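Cytosol aminopeptidase (PDB 3KZW) probably removes amino-terminal residues, leucine among them, from peptides as a metal-dependent aminopeptidase of the leucine aminopeptidase family. Local coordinates at residues L103-W115 against F137-C151. Sequence-based numbering, arbitrary orientation.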
loop_
_atom_site.group_PDB
_atom_site.type_symbol
_atom_site.label_atom_id
_atom_site.label_comp_id
_atom_site.label_asym_id
_atom_site.label_seq_id
_atom_site.Cartn_x
_atom_site.Cartn_y
_atom_site.Cartn_z
ATOM N N LEU A 103 -52.144 4.875 -7.049
ATOM C CA LEU A 103 -52.474 5.891 -6.046
ATOM C C LEU A 103 -52.673 5.320 -4.642
ATOM O O LEU A 103 -52.525 6.037 -3.652
ATOM C CB LEU A 103 -53.708 6.694 -6.469
ATOM C CG LEU A 103 -53.562 7.697 -7.615
ATOM C CD1 LEU A 103 -54.928 8.217 -8.039
ATOM C CD2 LEU A 103 -52.641 8.851 -7.240
ATOM N N LYS A 104 -53.014 4.036 -4.564
ATOM C CA LYS A 104 -53.150 3.341 -3.283
ATOM C C LYS A 104 -51.799 3.220 -2.583
ATOM O O LYS A 104 -51.700 3.418 -1.370
ATOM C CB LYS A 104 -53.745 1.941 -3.476
ATOM C CG LYS A 104 -55.117 1.894 -4.127
ATOM C CD LYS A 104 -55.587 0.449 -4.281
ATOM C CE LYS A 104 -56.743 0.318 -5.270
ATOM N NZ LYS A 104 -58.032 0.851 -4.740
ATOM N N THR A 105 -50.763 2.899 -3.358
ATOM C CA THR A 105 -49.427 2.638 -2.820
ATOM C C THR A 105 -48.432 3.744 -3.181
ATOM O O THR A 105 -47.305 3.467 -3.604
ATOM C CB THR A 105 -48.883 1.266 -3.296
ATOM O OG1 THR A 105 -48.893 1.211 -4.729
ATOM C CG2 THR A 105 -49.726 0.122 -2.737
ATOM N N ARG A 106 -48.855 4.995 -3.008
ATOM C CA ARG A 106 -48.011 6.146 -3.325
ATOM C C ARG A 106 -47.381 6.747 -2.066
ATOM O O ARG A 106 -48.057 7.393 -1.265
ATOM C CB ARG A 106 -48.800 7.203 -4.104
ATOM C CG ARG A 106 -47.933 8.285 -4.738
ATOM C CD ARG A 106 -48.735 9.205 -5.645
ATOM N NE ARG A 106 -49.680 10.042 -4.906
ATOM C CZ ARG A 106 -50.299 11.110 -5.408
ATOM N NH1 ARG A 106 -50.076 11.492 -6.658
ATOM N NH2 ARG A 106 -51.138 11.805 -4.654
ATOM N N SER A 107 -46.078 6.528 -1.911
ATOM C CA SER A 107 -45.328 6.996 -0.748
ATOM C C SER A 107 -44.939 8.467 -0.875
ATOM O O SER A 107 -45.145 9.084 -1.924
ATOM C CB SER A 107 -44.074 6.139 -0.553
ATOM O OG SER A 107 -43.229 6.205 -1.692
ATOM N N TYR A 108 -44.382 9.023 0.201
ATOM C CA TYR A 108 -43.866 10.392 0.197
ATOM C C TYR A 108 -42.650 10.521 -0.723
ATOM O O TYR A 108 -42.451 11.558 -1.360
ATOM C CB TYR A 108 -43.519 10.843 1.620
ATOM C CG TYR A 108 -42.966 12.251 1.715
ATOM C CD1 TYR A 108 -43.803 13.360 1.600
ATOM C CD2 TYR A 108 -41.605 12.473 1.927
ATOM C CE1 TYR A 108 -43.300 14.655 1.687
ATOM C CE2 TYR A 108 -41.089 13.764 2.016
ATOM C CZ TYR A 108 -41.942 14.849 1.895
ATOM O OH TYR A 108 -41.432 16.128 1.985
ATOM N N GLN A 109 -41.845 9.462 -0.784
ATOM C CA GLN A 109 -40.711 9.387 -1.706
ATOM C C GLN A 109 -41.188 9.506 -3.156
ATOM O O GLN A 109 -40.592 10.232 -3.952
ATOM C CB GLN A 109 -39.937 8.081 -1.503
ATOM C CG GLN A 109 -38.648 7.976 -2.310
ATOM C CD GLN A 109 -38.030 6.590 -2.249
ATOM O OE1 GLN A 109 -36.952 6.404 -1.683
ATOM N NE2 GLN A 109 -38.717 5.607 -2.826
ATOM N N ASP A 110 -42.268 8.794 -3.480
ATOM C CA ASP A 110 -42.892 8.865 -4.801
ATOM C C ASP A 110 -43.283 10.299 -5.153
ATOM O O ASP A 110 -43.028 10.752 -6.266
ATOM C CB ASP A 110 -44.114 7.941 -4.886
ATOM C CG ASP A 110 -43.745 6.458 -4.858
ATOM O OD1 ASP A 110 -42.635 6.096 -5.306
ATOM O OD2 ASP A 110 -44.579 5.647 -4.392
ATOM N N MET A 111 -43.881 11.010 -4.194
ATOM C CA MET A 111 -44.278 12.412 -4.377
ATOM C C MET A 111 -43.075 13.306 -4.682
ATOM O O MET A 111 -43.159 14.194 -5.531
ATOM C CB MET A 111 -45.027 12.945 -3.148
ATOM C CG MET A 111 -46.403 12.334 -2.897
ATOM S SD MET A 111 -47.094 12.868 -1.302
ATOM C CE MET A 111 -48.361 11.616 -0.990
ATOM N N LEU A 112 -41.961 13.065 -3.989
ATOM C CA LEU A 112 -40.714 13.797 -4.236
ATOM C C LEU A 112 -40.152 13.500 -5.627
ATOM O O LEU A 112 -39.621 14.386 -6.295
ATOM C CB LEU A 112 -39.667 13.476 -3.166
ATOM C CG LEU A 112 -39.908 13.938 -1.727
ATOM C CD1 LEU A 112 -38.800 13.426 -0.827
ATOM C CD2 LEU A 112 -40.013 15.455 -1.627
ATOM N N LYS A 113 -40.280 12.246 -6.047
ATOM C CA LYS A 113 -39.848 11.812 -7.369
ATOM C C LYS A 113 -40.734 12.410 -8.466
ATOM O O LYS A 113 -40.238 12.792 -9.525
ATOM C CB LYS A 113 -39.845 10.281 -7.448
ATOM C CG LYS A 113 -39.087 9.709 -8.640
ATOM C CD LYS A 113 -39.139 8.186 -8.677
ATOM C CE LYS A 113 -38.158 7.554 -7.695
ATOM N NZ LYS A 113 -38.268 6.067 -7.687
ATOM N N ILE A 114 -42.040 12.489 -8.197
ATOM C CA ILE A 114 -43.017 13.040 -9.140
ATOM C C ILE A 114 -42.784 14.534 -9.376
ATOM O O ILE A 114 -42.583 14.953 -10.515
ATOM C CB ILE A 114 -44.485 12.780 -8.681
ATOM C CG1 ILE A 114 -44.830 11.294 -8.800
ATOM C CG2 ILE A 114 -45.475 13.605 -9.501
ATOM C CD1 ILE A 114 -45.971 10.851 -7.900
ATOM N N TRP A 115 -42.807 15.322 -8.302
ATOM C CA TRP A 115 -42.594 16.770 -8.397
ATOM C C TRP A 115 -41.171 17.097 -8.846
ATOM O O TRP A 115 -40.956 18.034 -9.618
ATOM C CB TRP A 115 -42.896 17.466 -7.065
ATOM C CG TRP A 115 -44.342 17.456 -6.666
ATOM C CD1 TRP A 115 -44.884 16.855 -5.563
ATOM C CD2 TRP A 115 -45.433 18.081 -7.357
ATOM N NE1 TRP A 115 -46.241 17.064 -5.527
ATOM C CE2 TRP A 115 -46.606 17.811 -6.615
ATOM C CE3 TRP A 115 -45.535 18.839 -8.533
ATOM C CZ2 TRP A 115 -47.867 18.275 -7.010
ATOM C CZ3 TRP A 115 -46.790 19.297 -8.927
ATOM C CH2 TRP A 115 -47.937 19.012 -8.164
ATOM N N PHE A 137 -53.344 15.476 -9.248
ATOM C CA PHE A 137 -52.258 15.081 -8.349
ATOM C C PHE A 137 -52.760 14.675 -6.965
ATOM O O PHE A 137 -52.065 13.970 -6.229
ATOM C CB PHE A 137 -51.238 16.214 -8.219
ATOM C CG PHE A 137 -50.386 16.408 -9.442
ATOM C CD1 PHE A 137 -50.841 17.171 -10.512
ATOM C CD2 PHE A 137 -49.126 15.829 -9.522
ATOM C CE1 PHE A 137 -50.062 17.350 -11.641
ATOM C CE2 PHE A 137 -48.336 16.006 -10.651
ATOM C CZ PHE A 137 -48.806 16.769 -11.712
ATOM N N ILE A 138 -53.967 15.123 -6.626
ATOM C CA ILE A 138 -54.568 14.877 -5.319
ATOM C C ILE A 138 -55.544 13.713 -5.396
ATOM O O ILE A 138 -56.450 13.700 -6.232
ATOM C CB ILE A 138 -55.298 16.135 -4.794
ATOM C CG1 ILE A 138 -54.344 17.335 -4.778
ATOM C CG2 ILE A 138 -55.895 15.883 -3.403
ATOM C CD1 ILE A 138 -55.038 18.681 -4.906
ATOM N N SER A 139 -55.350 12.734 -4.520
ATOM C CA SER A 139 -56.215 11.567 -4.495
ATOM C C SER A 139 -57.002 11.496 -3.201
ATOM O O SER A 139 -56.747 12.245 -2.254
ATOM C CB SER A 139 -55.403 10.283 -4.693
ATOM O OG SER A 139 -54.653 9.971 -3.533
ATOM N N LYS A 140 -57.966 10.583 -3.184
ATOM C CA LYS A 140 -58.737 10.244 -1.997
ATOM C C LYS A 140 -57.845 9.665 -0.890
ATOM O O LYS A 140 -58.208 9.699 0.285
ATOM C CB LYS A 140 -59.836 9.241 -2.380
ATOM C CG LYS A 140 -59.334 8.065 -3.235
ATOM C CD LYS A 140 -60.448 7.149 -3.736
ATOM C CE LYS A 140 -61.020 7.612 -5.066
ATOM N NZ LYS A 140 -61.677 6.497 -5.802
ATOM N N TYR A 141 -56.673 9.157 -1.277
ATOM C CA TYR A 141 -55.790 8.406 -0.375
ATOM C C TYR A 141 -54.844 9.259 0.462
ATOM O O TYR A 141 -54.525 8.906 1.599
ATOM C CB TYR A 141 -54.992 7.354 -1.156
ATOM C CG TYR A 141 -55.867 6.301 -1.791
ATOM C CD1 TYR A 141 -56.501 5.332 -1.009
ATOM C CD2 TYR A 141 -56.079 6.282 -3.166
ATOM C CE1 TYR A 141 -57.320 4.366 -1.583
ATOM C CE2 TYR A 141 -56.897 5.318 -3.751
ATOM C CZ TYR A 141 -57.513 4.365 -2.952
ATOM O OH TYR A 141 -58.321 3.410 -3.522
ATOM N N ASP A 142 -54.395 10.375 -0.096
ATOM C CA ASP A 142 -53.428 11.222 0.592
ATOM C C ASP A 142 -54.036 12.520 1.103
ATOM O O ASP A 142 -55.011 13.028 0.545
ATOM C CB ASP A 142 -52.214 11.507 -0.298
ATOM C CG ASP A 142 -52.573 11.572 -1.768
ATOM O OD1 ASP A 142 -53.388 12.440 -2.157
ATOM O OD2 ASP A 142 -52.038 10.743 -2.536
ATOM N N GLN A 143 -53.454 13.031 2.185
ATOM C CA GLN A 143 -53.837 14.317 2.737
ATOM C C GLN A 143 -53.272 15.419 1.848
ATOM O O GLN A 143 -52.204 15.264 1.244
ATOM C CB GLN A 143 -53.337 14.464 4.176
ATOM C CG GLN A 143 -54.044 15.557 4.966
ATOM C CD GLN A 143 -53.804 15.467 6.466
ATOM O OE1 GLN A 143 -54.752 15.371 7.250
ATOM N NE2 GLN A 143 -52.535 15.501 6.873
ATOM N N LEU A 144 -54.010 16.523 1.770
ATOM C CA LEU A 144 -53.675 17.653 0.913
ATOM C C LEU A 144 -52.306 18.253 1.234
ATOM O O LEU A 144 -51.583 18.676 0.331
ATOM C CB LEU A 144 -54.763 18.721 1.040
ATOM C CG LEU A 144 -54.793 19.916 0.087
ATOM C CD1 LEU A 144 -55.142 19.488 -1.328
ATOM C CD2 LEU A 144 -55.793 20.940 0.599
ATOM N N SER A 145 -51.955 18.274 2.517
ATOM C CA SER A 145 -50.721 18.908 2.967
ATOM C C SER A 145 -49.456 18.212 2.474
ATOM O O SER A 145 -48.478 18.884 2.172
ATOM C CB SER A 145 -50.694 19.041 4.490
ATOM O OG SER A 145 -50.264 17.846 5.111
ATOM N N ASP A 146 -49.476 16.882 2.387
ATOM C CA ASP A 146 -48.288 16.129 1.965
ATOM C C ASP A 146 -47.943 16.342 0.491
ATOM O O ASP A 146 -46.765 16.428 0.130
ATOM C CB ASP A 146 -48.438 14.633 2.263
ATOM C CG ASP A 146 -48.494 14.328 3.756
ATOM O OD1 ASP A 146 -48.348 15.263 4.578
ATOM O OD2 ASP A 146 -48.686 13.142 4.109
ATOM N N VAL A 147 -48.974 16.425 -0.349
ATOM C CA VAL A 147 -48.794 16.642 -1.786
ATOM C C VAL A 147 -48.282 18.056 -2.063
ATOM O O VAL A 147 -47.341 18.242 -2.836
ATOM C CB VAL A 147 -50.099 16.367 -2.580
ATOM C CG1 VAL A 147 -49.913 16.664 -4.061
ATOM C CG2 VAL A 147 -50.541 14.924 -2.394
ATOM N N LEU A 148 -48.895 19.043 -1.412
ATOM C CA LEU A 148 -48.534 20.449 -1.604
ATOM C C LEU A 148 -47.203 20.818 -0.949
ATOM O O LEU A 148 -46.504 21.711 -1.426
ATOM C CB LEU A 148 -49.653 21.371 -1.099
ATOM C CG LEU A 148 -51.049 21.242 -1.727
ATOM C CD1 LEU A 148 -52.033 22.165 -1.026
ATOM C CD2 LEU A 148 -51.034 21.517 -3.226
ATOM N N MET A 149 -46.867 20.131 0.142
ATOM C CA MET A 149 -45.576 20.294 0.809
ATOM C C MET A 149 -44.455 19.844 -0.123
ATOM O O MET A 149 -43.500 20.585 -0.354
ATOM C CB MET A 149 -45.535 19.473 2.101
ATOM C CG MET A 149 -44.402 19.834 3.061
ATOM S SD MET A 149 -44.688 21.374 3.969
ATOM C CE MET A 149 -46.175 20.980 4.902
ATOM N N ALA A 150 -44.591 18.630 -0.656
ATOM C CA ALA A 150 -43.631 18.061 -1.595
ATOM C C ALA A 150 -43.489 18.936 -2.836
ATOM O O ALA A 150 -42.380 19.152 -3.324
ATOM C CB ALA A 150 -44.045 16.648 -1.979
ATOM N N CYS A 151 -44.619 19.439 -3.328
ATOM C CA CYS A 151 -44.657 20.361 -4.463
ATOM C C CYS A 151 -43.817 21.610 -4.195
ATOM O O CYS A 151 -43.017 22.020 -5.041
ATOM C CB CYS A 151 -46.103 20.749 -4.780
ATOM S SG CYS A 151 -46.318 21.709 -6.295
#
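Helix segments 108-115 and 144-151 run in roughly the same direction, crossing at -41° with their axes 9.2 Å apart, while the loops 103-107 and 137-143 that lead into them lie side by side. The helices converge on Ala150, whose methyl enters as a knob between Tyr108, Met111, Leu112 and Trp115. Next to it the Trp115 indole is sandwiched. Phe137 lies over one face in an offset stack, its ring centroid 4.5 Å from that of the Trp115 six-membered ring; over the other, the Cys151 SG sits 3.5 Å from the same centroid, placed there by a chi1 of -172° that turns the sulfur away from its own backbone N. Between the loops, the Arg106 chain runs extended and then bends at chi3 (68°), which brings the guanidinium end to Phe137 O. NH1 and NH2 both grip this oxygen, NH2 at 2.8 Å, while NH2 also forms a salt bridge with Asp142 OD2, met from above the carboxylate plane. Asp142 OD1 in turn accepts from Ser139 N. At the margin Lys104 NZ donates to Tyr141 OH (2.8 Å). With Ile114 and Phe137 also touching strand 91-101, this is knob-into-hole packing of two roughly parallel helices within the alpha/beta N-terminal domain.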